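Long-range contacts in Lmo0131 protein (Listeria monocytogenes, PDB 4Q6J), which is of unknown function but, as a TIM-barrel EAL-domain protein, may act as a phosphodiesterase specific for cyclic di-GMP: residues N18-P26 with F72-Q80; D173-A183 with K208-Q219. All coordinates share one frame; numbering follows the deposited sequence. Where two conformers were deposited one is given.

Contact 1. Residues N18-P26 with F72-Q80. With EDO (1,2-ethanediol), chain L.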
loop_
_atom_site.group_PDB
_atom_site.type_symbol
_atom_site.label_atom_id
_atom_site.label_comp_id
_atom_site.label_asym_id
_atom_site.label_seq_id
_atom_site.Cartn_x
_atom_site.Cartn_y
_atom_site.Cartn_z
ATOM N N ASN B 18 23.222 -7.350 -18.628
ATOM C CA ASN B 18 22.503 -8.530 -18.126
ATOM C C ASN B 18 23.417 -9.361 -17.255
ATOM O O ASN B 18 23.505 -10.591 -17.362
ATOM C CB ASN B 18 21.920 -9.382 -19.253
ATOM C CG ASN B 18 20.460 -9.067 -19.515
ATOM O OD1 ASN B 18 19.676 -8.894 -18.580
ATOM N ND2 ASN B 18 20.090 -8.976 -20.788
ATOM N N SER B 19 24.108 -8.653 -16.387
ATOM C CA SER B 19 25.144 -9.220 -15.583
ATOM C C SER B 19 24.590 -9.781 -14.240
ATOM O O SER B 19 24.856 -9.223 -13.183
ATOM C CB SER B 19 26.186 -8.113 -15.380
ATOM O OG SER B 19 27.355 -8.601 -14.803
ATOM N N TYR B 20 23.824 -10.878 -14.292
ATOM C CA TYR B 20 23.218 -11.466 -13.087
ATOM C C TYR B 20 23.934 -12.737 -12.682
ATOM O O TYR B 20 24.569 -13.366 -13.514
ATOM C CB TYR B 20 21.743 -11.794 -13.319
ATOM C CG TYR B 20 20.887 -10.621 -13.747
ATOM C CD1 TYR B 20 20.471 -9.671 -12.832
ATOM C CD2 TYR B 20 20.481 -10.476 -15.060
ATOM C CE1 TYR B 20 19.692 -8.598 -13.211
ATOM C CE2 TYR B 20 19.704 -9.413 -15.451
ATOM C CZ TYR B 20 19.305 -8.477 -14.523
ATOM O OH TYR B 20 18.527 -7.419 -14.923
ATOM N N LEU B 21 23.836 -13.105 -11.411
ATOM C CA LEU B 21 24.285 -14.418 -10.951
ATOM C C LEU B 21 23.141 -15.060 -10.218
ATOM O O LEU B 21 22.412 -14.382 -9.548
ATOM C CB LEU B 21 25.449 -14.296 -9.962
ATOM C CG LEU B 21 26.782 -13.705 -10.417
ATOM C CD1 LEU B 21 27.693 -13.547 -9.230
ATOM C CD2 LEU B 21 27.402 -14.589 -11.451
ATOM N N LEU B 22 22.974 -16.373 -10.314
ATOM C CA LEU B 22 21.975 -17.005 -9.475
ATOM C C LEU B 22 22.721 -17.677 -8.316
ATOM O O LEU B 22 23.611 -18.497 -8.535
ATOM C CB LEU B 22 21.140 -18.010 -10.260
ATOM C CG LEU B 22 19.818 -18.399 -9.608
ATOM C CD1 LEU B 22 18.923 -17.188 -9.543
ATOM C CD2 LEU B 22 19.124 -19.553 -10.321
ATOM N N TYR B 23 22.386 -17.280 -7.088
ATOM C CA TYR B 23 22.927 -17.907 -5.902
ATOM C C TYR B 23 21.875 -18.851 -5.385
ATOM O O TYR B 23 20.714 -18.775 -5.807
ATOM C CB TYR B 23 23.288 -16.854 -4.858
ATOM C CG TYR B 23 24.626 -16.157 -5.074
ATOM C CD1 TYR B 23 25.328 -16.291 -6.276
ATOM C CD2 TYR B 23 25.196 -15.386 -4.066
ATOM C CE1 TYR B 23 26.538 -15.673 -6.471
ATOM C CE2 TYR B 23 26.420 -14.752 -4.252
ATOM C CZ TYR B 23 27.084 -14.901 -5.453
ATOM O OH TYR B 23 28.297 -14.274 -5.635
ATOM N N TYR B 24 22.274 -19.731 -4.463
ATOM C CA TYR B 24 21.431 -20.839 -3.990
ATOM C C TYR B 24 21.524 -20.988 -2.483
ATOM O O TYR B 24 22.625 -21.028 -1.933
ATOM C CB TYR B 24 21.898 -22.155 -4.621
ATOM C CG TYR B 24 21.839 -22.124 -6.111
ATOM C CD1 TYR B 24 20.629 -22.273 -6.770
ATOM C CD2 TYR B 24 22.982 -21.913 -6.869
ATOM C CE1 TYR B 24 20.551 -22.222 -8.143
ATOM C CE2 TYR B 24 22.917 -21.864 -8.256
ATOM C CZ TYR B 24 21.693 -22.014 -8.881
ATOM O OH TYR B 24 21.599 -21.968 -10.244
ATOM N N GLN B 25 20.389 -21.094 -1.806
ATOM C CA GLN B 25 20.428 -21.336 -0.368
ATOM C C GLN B 25 19.816 -22.720 -0.056
ATOM O O GLN B 25 18.669 -22.983 -0.417
ATOM C CB GLN B 25 19.733 -20.214 0.413
ATOM C CG GLN B 25 19.992 -20.383 1.910
ATOM C CD GLN B 25 19.371 -19.319 2.813
ATOM O OE1 GLN B 25 18.270 -18.841 2.560
ATOM N NE2 GLN B 25 20.079 -18.965 3.890
ATOM N N PRO B 26 20.593 -23.638 0.592
ATOM C CA PRO B 26 20.033 -24.976 0.818
ATOM C C PRO B 26 18.762 -24.969 1.681
ATOM O O PRO B 26 18.605 -24.156 2.597
ATOM C CB PRO B 26 21.149 -25.718 1.571
ATOM C CG PRO B 26 22.321 -24.948 1.393
ATOM C CD PRO B 26 21.934 -23.529 1.177
ATOM N N PHE B 72 16.553 -14.716 -17.079
ATOM C CA PHE B 72 17.842 -15.170 -16.568
ATOM C C PHE B 72 17.639 -16.200 -15.453
ATOM O O PHE B 72 18.179 -17.305 -15.501
ATOM C CB PHE B 72 18.688 -13.990 -16.031
ATOM C CG PHE B 72 19.927 -14.441 -15.265
ATOM C CD1 PHE B 72 21.132 -14.645 -15.912
ATOM C CD2 PHE B 72 19.869 -14.715 -13.908
ATOM C CE1 PHE B 72 22.243 -15.090 -15.200
ATOM C CE2 PHE B 72 20.959 -15.163 -13.220
ATOM C CZ PHE B 72 22.133 -15.354 -13.850
ATOM N N VAL B 73 16.866 -15.809 -14.441
ATOM C CA VAL B 73 16.586 -16.652 -13.285
ATOM C C VAL B 73 16.011 -18.004 -13.725
ATOM O O VAL B 73 16.480 -19.032 -13.295
ATOM C CB VAL B 73 15.649 -15.907 -12.300
ATOM C CG1 VAL B 73 15.091 -16.808 -11.248
ATOM C CG2 VAL B 73 16.411 -14.752 -11.677
ATOM N N ALA B 74 15.032 -18.003 -14.615
ATOM C CA ALA B 74 14.432 -19.257 -15.014
ATOM C C ALA B 74 15.370 -20.133 -15.837
ATOM O O ALA B 74 15.458 -21.342 -15.623
ATOM C CB ALA B 74 13.166 -19.015 -15.745
ATOM N N GLU B 75 16.068 -19.536 -16.786
ATOM C CA GLU B 75 16.951 -20.329 -17.621
ATOM C C GLU B 75 18.155 -20.905 -16.880
ATOM O O GLU B 75 18.520 -22.059 -17.075
ATOM C CB GLU B 75 17.373 -19.514 -18.827
ATOM C CG GLU B 75 16.148 -19.034 -19.517
ATOM C CD GLU B 75 16.408 -18.262 -20.786
ATOM O OE1 GLU B 75 17.564 -18.272 -21.281
ATOM O OE2 GLU B 75 15.434 -17.649 -21.290
ATOM N N THR B 76 18.763 -20.082 -16.041
ATOM C CA THR B 76 19.859 -20.513 -15.203
ATOM C C THR B 76 19.408 -21.639 -14.276
ATOM O O THR B 76 20.115 -22.629 -14.117
ATOM C CB THR B 76 20.363 -19.357 -14.355
ATOM O OG1 THR B 76 20.704 -18.302 -15.224
ATOM C CG2 THR B 76 21.572 -19.749 -13.555
ATOM N N ALA B 77 18.226 -21.495 -13.685
ATOM C CA ALA B 77 17.716 -22.516 -12.767
ATOM C C ALA B 77 17.448 -23.828 -13.502
ATOM O O ALA B 77 17.782 -24.901 -13.017
ATOM C CB ALA B 77 16.459 -22.052 -12.062
ATOM N N ILE B 78 16.844 -23.741 -14.670
ATOM C CA ILE B 78 16.534 -24.942 -15.426
ATOM C C ILE B 78 17.802 -25.713 -15.807
ATOM O O ILE B 78 17.865 -26.930 -15.693
ATOM C CB ILE B 78 15.687 -24.587 -16.649
ATOM C CG1 ILE B 78 14.271 -24.262 -16.172
ATOM C CG2 ILE B 78 15.725 -25.699 -17.677
ATOM C CD1 ILE B 78 13.383 -23.663 -17.206
ATOM N N LYS B 79 18.825 -24.997 -16.248
ATOM C CA LYS B 79 20.088 -25.637 -16.558
ATOM C C LYS B 79 20.656 -26.330 -15.321
ATOM O O LYS B 79 21.112 -27.467 -15.376
ATOM C CB LYS B 79 21.066 -24.589 -17.074
ATOM C CG LYS B 79 20.733 -24.082 -18.453
ATOM C CD LYS B 79 21.386 -22.717 -18.689
ATOM C CE LYS B 79 21.339 -22.274 -20.139
ATOM N NZ LYS B 79 20.113 -22.749 -20.801
ATOM N N GLN B 80 20.628 -25.627 -14.199
ATOM C CA GLN B 80 21.157 -26.162 -12.952
ATOM C C GLN B 80 20.439 -27.430 -12.438
ATOM O O GLN B 80 21.075 -28.342 -11.905
ATOM C CB GLN B 80 21.124 -25.092 -11.885
ATOM C CG GLN B 80 21.957 -25.436 -10.657
ATOM C CD GLN B 80 23.379 -25.829 -11.001
ATOM O OE1 GLN B 80 23.724 -27.005 -11.049
ATOM N NE2 GLN B 80 24.211 -24.834 -11.243
HETATM C C1 EDO L . 19.285 -15.916 7.719
HETATM O O1 EDO L . 19.153 -17.080 8.538
HETATM C C2 EDO L . 18.803 -16.168 6.309
HETATM O O2 EDO L . 19.627 -17.129 5.654
HETATM O O HOH W 1 23.570 -22.171 -11.770
#
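With CG trans to its own backbone N (chi1 170°), Phe72 sends its ring from the helix to strand 20-26 and under Tyr20 CB, while the first torsion of Tyr20, CG turned away from the carbonyl carbon, sets the tyrosine ring oblique to the phenyl. The evidence for a CH-pi contact is that Tyr20 CB stands 3.4 Å from the centroid of the Phe72 ring and only 10° off its normal. Thr76 OG1 occupies the opposite face, so the phenyl ring is sandwiched between a strand methylene and a helix hydroxyl; its edge is met near the plane by Leu22 N. Thr76 OG1 is held in turn by donating to Phe72 O at 2.7 Å, from above the carbonyl plane, and that oxygen also accepts from Thr76 N.

Two residues further along the strand, Leu22 packs against the helix between Val73, Thr76 and Ala77. Its CB rests 3.8 Å from Thr76 CG2, and its two branches divide, CD1 going to Val73 CG2 (4.1 Å) and CD2 to Ala77 CB (4.0 Å). Further along, Gln80 CG comes within 3.5 Å of Tyr24 OH. Water 1 lies at the edge of the Tyr24 ring, in its plane, hydrogen-bonded to Tyr24 OH and accepting from Gln80 NE2.

The axes of helix 72-80 and strand 20-26 cross at -52°, helix 66-83 packing across the barrel sheet as in the helical layer of an alpha/beta barrel. Val73 and Ala77 also touch Ile92 of strand 89-95, Tyr20 reaches Leu44 of strand 35-45, and Ile78 turns to Tyr111 of helix 102-115.

Contact 2. Residues D173-A183 with K208-Q219. With EDO (1,2-ethanediol), chain L.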
loop_
_atom_site.group_PDB
_atom_site.type_symbol
_atom_site.label_atom_id
_atom_site.label_comp_id
_atom_site.label_asym_id
_atom_site.label_seq_id
_atom_site.Cartn_x
_atom_site.Cartn_y
_atom_site.Cartn_z
ATOM N N ASP B 173 1.666 -25.679 -2.980
ATOM C CA ASP B 173 2.259 -26.907 -2.436
ATOM C C ASP B 173 3.074 -26.633 -1.160
ATOM O O ASP B 173 3.104 -27.448 -0.247
ATOM C CB ASP B 173 3.224 -27.555 -3.441
ATOM C CG ASP B 173 2.555 -27.978 -4.726
ATOM O OD1 ASP B 173 1.633 -28.814 -4.663
ATOM O OD2 ASP B 173 2.961 -27.495 -5.792
ATOM N N ILE B 174 3.769 -25.506 -1.119
ATOM C CA ILE B 174 4.685 -25.215 -0.021
ATOM C C ILE B 174 4.471 -23.791 0.501
ATOM O O ILE B 174 4.414 -22.826 -0.258
ATOM C CB ILE B 174 6.165 -25.395 -0.453
ATOM C CG1 ILE B 174 6.476 -26.859 -0.765
ATOM C CG2 ILE B 174 7.119 -24.861 0.593
ATOM C CD1 ILE B 174 7.103 -27.024 -2.113
ATOM N N VAL B 175 4.314 -23.692 1.812
ATOM C CA VAL B 175 4.232 -22.411 2.490
ATOM C C VAL B 175 5.576 -22.094 3.113
ATOM O O VAL B 175 6.106 -22.895 3.876
ATOM C CB VAL B 175 3.168 -22.443 3.597
ATOM C CG1 VAL B 175 3.372 -21.296 4.587
ATOM C CG2 VAL B 175 1.764 -22.441 2.976
ATOM N N LYS B 176 6.115 -20.931 2.776
ATOM C CA LYS B 176 7.368 -20.466 3.332
ATOM C C LYS B 176 7.095 -19.324 4.306
ATOM O O LYS B 176 6.234 -18.463 4.075
ATOM C CB LYS B 176 8.322 -20.052 2.208
ATOM C CG LYS B 176 8.395 -21.131 1.142
ATOM C CD LYS B 176 9.608 -21.029 0.246
ATOM C CE LYS B 176 10.907 -21.314 0.988
ATOM N NZ LYS B 176 12.048 -20.675 0.288
ATOM N N THR B 177 7.809 -19.342 5.419
ATOM C CA THR B 177 7.666 -18.312 6.435
ATOM C C THR B 177 8.965 -17.566 6.592
ATOM O O THR B 177 10.031 -18.132 6.421
ATOM C CB THR B 177 7.286 -18.942 7.756
ATOM O OG1 THR B 177 8.297 -19.889 8.123
ATOM C CG2 THR B 177 5.945 -19.651 7.615
ATOM N N ASP B 178 8.895 -16.285 6.898
ATOM C CA ASP B 178 10.129 -15.537 6.940
ATOM C C ASP B 178 10.677 -15.489 8.356
ATOM O O ASP B 178 10.103 -16.069 9.285
ATOM C CB ASP B 178 10.008 -14.168 6.250
ATOM C CG ASP B 178 9.214 -13.177 7.034
ATOM O OD1 ASP B 178 9.804 -12.510 7.904
ATOM O OD2 ASP B 178 8.014 -13.033 6.744
HETATM N N MSE B 179 11.804 -14.828 8.538
HETATM C CA MSE B 179 12.596 -14.968 9.730
HETATM C C MSE B 179 11.865 -14.548 10.990
HETATM O O MSE B 179 12.066 -15.171 12.019
HETATM C CB MSE B 179 13.931 -14.260 9.541
HETATM C CG MSE B 179 13.962 -12.848 10.075
HETATM SE SE MSE B 179 14.675 -12.886 11.905
HETATM C CE MSE B 179 16.131 -11.683 11.354
ATOM N N SER B 180 11.066 -13.497 10.932
ATOM C CA SER B 180 10.356 -13.014 12.110
ATOM C C SER B 180 9.407 -14.073 12.690
ATOM O O SER B 180 9.180 -14.152 13.897
ATOM C CB SER B 180 9.536 -11.794 11.741
ATOM O OG SER B 180 8.478 -12.185 10.896
ATOM N N PHE B 181 8.837 -14.866 11.806
ATOM C CA PHE B 181 7.873 -15.861 12.212
ATOM C C PHE B 181 8.430 -16.856 13.256
ATOM O O PHE B 181 7.674 -17.390 14.076
ATOM C CB PHE B 181 7.399 -16.608 10.971
ATOM C CG PHE B 181 6.060 -17.253 11.128
ATOM C CD1 PHE B 181 4.921 -16.484 11.245
ATOM C CD2 PHE B 181 5.940 -18.614 11.146
ATOM C CE1 PHE B 181 3.685 -17.069 11.381
ATOM C CE2 PHE B 181 4.688 -19.207 11.283
ATOM C CZ PHE B 181 3.570 -18.423 11.405
ATOM N N ILE B 182 9.735 -17.107 13.217
ATOM C CA ILE B 182 10.336 -18.089 14.105
ATOM C C ILE B 182 11.317 -17.469 15.115
ATOM O O ILE B 182 12.103 -18.176 15.757
ATOM C CB ILE B 182 11.017 -19.232 13.301
ATOM C CG1 ILE B 182 12.250 -18.734 12.528
ATOM C CG2 ILE B 182 10.012 -19.842 12.363
ATOM C CD1 ILE B 182 13.124 -19.824 11.993
ATOM N N ALA B 183 11.258 -16.148 15.267
ATOM C CA ALA B 183 12.112 -15.482 16.222
ATOM C C ALA B 183 11.389 -15.293 17.558
ATOM O O ALA B 183 10.148 -15.263 17.591
ATOM C CB ALA B 183 12.569 -14.135 15.663
ATOM N N LYS B 208 3.336 -28.682 2.556
ATOM C CA LYS B 208 4.445 -28.702 3.482
ATOM C C LYS B 208 4.899 -27.284 3.772
ATOM O O LYS B 208 4.577 -26.370 3.035
ATOM C CB LYS B 208 5.585 -29.520 2.910
ATOM C CG LYS B 208 5.136 -30.949 2.684
ATOM C CD LYS B 208 6.225 -31.924 2.454
ATOM C CE LYS B 208 5.658 -33.322 2.505
ATOM N NZ LYS B 208 6.721 -34.262 2.172
ATOM N N VAL B 209 5.652 -27.103 4.844
ATOM C CA VAL B 209 6.077 -25.786 5.279
ATOM C C VAL B 209 7.593 -25.690 5.250
ATOM O O VAL B 209 8.260 -26.620 5.693
ATOM C CB VAL B 209 5.634 -25.572 6.739
ATOM C CG1 VAL B 209 6.201 -24.291 7.287
ATOM C CG2 VAL B 209 4.137 -25.544 6.830
ATOM N N VAL B 210 8.144 -24.574 4.766
ATOM C CA VAL B 210 9.579 -24.295 4.897
ATOM C C VAL B 210 9.711 -23.103 5.827
ATOM O O VAL B 210 9.086 -22.091 5.579
ATOM C CB VAL B 210 10.273 -23.872 3.563
ATOM C CG1 VAL B 210 11.731 -23.522 3.839
ATOM C CG2 VAL B 210 10.191 -24.938 2.500
ATOM N N THR B 211 10.495 -23.206 6.898
ATOM C CA THR B 211 10.740 -22.031 7.723
ATOM C C THR B 211 12.122 -21.472 7.382
ATOM O O THR B 211 13.108 -22.154 7.574
ATOM C CB THR B 211 10.639 -22.363 9.235
ATOM O OG1 THR B 211 11.451 -23.498 9.536
ATOM C CG2 THR B 211 9.221 -22.672 9.621
ATOM N N GLU B 212 12.173 -20.244 6.849
ATOM C CA GLU B 212 13.430 -19.573 6.559
ATOM C C GLU B 212 13.873 -18.787 7.787
ATOM O O GLU B 212 13.103 -18.596 8.728
ATOM C CB GLU B 212 13.281 -18.589 5.405
ATOM C CG GLU B 212 12.542 -19.128 4.217
ATOM C CD GLU B 212 12.608 -18.168 3.030
ATOM O OE1 GLU B 212 13.405 -17.207 3.068
ATOM O OE2 GLU B 212 11.864 -18.356 2.054
ATOM N N GLY B 213 15.115 -18.325 7.765
ATOM C CA GLY B 213 15.631 -17.525 8.853
ATOM C C GLY B 213 16.027 -18.376 10.038
ATOM O O GLY B 213 16.160 -17.861 11.139
ATOM N N VAL B 214 16.230 -19.674 9.822
ATOM C CA VAL B 214 16.667 -20.529 10.915
ATOM C C VAL B 214 18.121 -20.196 11.265
ATOM O O VAL B 214 19.006 -20.265 10.416
ATOM C CB VAL B 214 16.495 -22.042 10.608
ATOM C CG1 VAL B 214 17.068 -22.890 11.737
ATOM C CG2 VAL B 214 15.021 -22.367 10.419
ATOM N N GLU B 215 18.360 -19.829 12.517
ATOM C CA GLU B 215 19.669 -19.363 12.922
ATOM C C GLU B 215 20.364 -20.260 13.955
ATOM O O GLU B 215 21.592 -20.301 14.008
ATOM C CB GLU B 215 19.558 -17.925 13.420
ATOM C CG GLU B 215 19.075 -16.966 12.342
ATOM C CD GLU B 215 20.190 -16.147 11.725
ATOM O OE1 GLU B 215 21.161 -15.835 12.444
ATOM O OE2 GLU B 215 20.096 -15.801 10.533
ATOM N N ASP B 216 19.604 -20.986 14.775
ATOM C CA ASP B 216 20.233 -21.758 15.852
ATOM C C ASP B 216 19.543 -23.081 16.182
ATOM O O ASP B 216 18.408 -23.320 15.789
ATOM C CB ASP B 216 20.450 -20.901 17.109
ATOM C CG ASP B 216 19.151 -20.541 17.844
ATOM O OD1 ASP B 216 18.190 -21.306 17.867
ATOM O OD2 ASP B 216 19.106 -19.473 18.458
HETATM N N MSE B 217 20.253 -23.924 16.914
HETATM C CA MSE B 217 19.779 -25.262 17.214
HETATM C C MSE B 217 18.515 -25.277 18.109
HETATM O O MSE B 217 17.704 -26.151 17.995
HETATM C CB MSE B 217 20.934 -26.099 17.809
HETATM C CG MSE B 217 20.633 -27.592 17.989
HETATM SE SE MSE B 217 20.232 -28.534 16.332
HETATM C CE MSE B 217 18.736 -29.578 16.972
ATOM N N GLU B 218 18.363 -24.291 18.990
ATOM C CA GLU B 218 17.176 -24.228 19.832
ATOM C C GLU B 218 15.914 -24.018 18.983
ATOM O O GLU B 218 14.853 -24.580 19.281
ATOM C CB GLU B 218 17.311 -23.154 20.923
ATOM C CG GLU B 218 18.303 -23.514 22.035
ATOM C CD GLU B 218 18.399 -22.472 23.169
ATOM O OE1 GLU B 218 17.414 -21.748 23.437
ATOM O OE2 GLU B 218 19.474 -22.392 23.811
ATOM N N GLN B 219 16.040 -23.220 17.922
ATOM C CA GLN B 219 14.975 -23.097 16.934
ATOM C C GLN B 219 14.702 -24.423 16.257
ATOM O O GLN B 219 13.547 -24.786 16.088
ATOM C CB GLN B 219 15.313 -22.062 15.863
ATOM C CG GLN B 219 14.947 -20.637 16.250
ATOM C CD GLN B 219 15.527 -19.610 15.296
ATOM O OE1 GLN B 219 16.664 -19.723 14.841
ATOM N NE2 GLN B 219 14.740 -18.606 14.983
HETATM C C1 EDO L . 19.285 -15.916 7.719
HETATM O O1 EDO L . 19.153 -17.080 8.538
HETATM C C2 EDO L . 18.803 -16.168 6.309
HETATM O O2 EDO L . 19.627 -17.129 5.654
HETATM O O HOH W 2 10.595 -18.781 9.327
HETATM O O HOH W 3 14.629 -16.422 12.972
#
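Lys176 lies alongside Val210, pointing the same way, with its CE 3.7 Å from Val210 CB. The pair belongs to neighbouring parallel strands, 174-177 and 208-211, joined through helix 189-204 as a beta-alpha-beta unit of the TIM barrel. The backbone evidence is a regular set of bonds: Lys208 N to Asp173 O, Val175 N to Lys208 O, Val210 N to Val175 O, Thr177 N to Val210 O and Glu212 N to Thr177 O.

Beyond Val210, the bend of Lys176 at chi3 (67°) brings NZ to Glu212 OE2 in a salt bridge of 2.9 Å, entering from above the carboxylate plane. NZ also bonds Gln232 OE1, and the nearby Glu125 and Glu39 form long, weak ion pairs with it. On the same face as Lys176, Ile174 CG2 meets Val210 CG2 at 3.6 Å. The other face carries Thr177 and Thr211 side by side, Thr177 OG1 being 3.3 Å from Thr211 CG2. Water 2 lies within hydrogen-bonding distance of Thr177 OG1, Asp178 O and Glu212 O, with more acceptors around it than its protons can serve.

Past the strand ends, Ile182 crosses Val214 at about a right angle, its CD1 3.5 Å from Val214 CG2. Gly213 fits closely here, its CA 3.7 Å from Met179 CB (selenomethionine), and its positive phi suits glycine. Glu215 reaches Thr9 and Ser8 of the second subunit. Asp216 and Gln219 form a capping box at the start of helix 217-225, and Gln219 OE1 accepts from both Glu215 N and Asp216 N. NE2 of the same amide donates to water 3 and also to Ile182 O, at 2.8 Å and 166°, with that oxygen lying 3° out of the amide plane.

Overall arrangement
Both segments of contact 1 precede those of contact 2 in the sequence, and the two contacts flank the middle of the folded chain, about 23 Å apart between centres. Their nearest atoms, about 5 Å apart, do not touch, yet each involves strands of one curled mixed sheet inside the EAL domain. Strand 20-29 pairs antiparallel with strand 230-231, which runs parallel to strand 208-211, so that short strand links the two regions. Gln232 makes the connection atomic, its side chain bonding both Gln25 and Lys176. Contact 1 is thus a helix-on-strand layer of the barrel, whereas contact 2 is strand-to-strand pairing with its following loops; a 1,2-ethanediol, probably from crystallisation, bonds both Gln25 and Glu215.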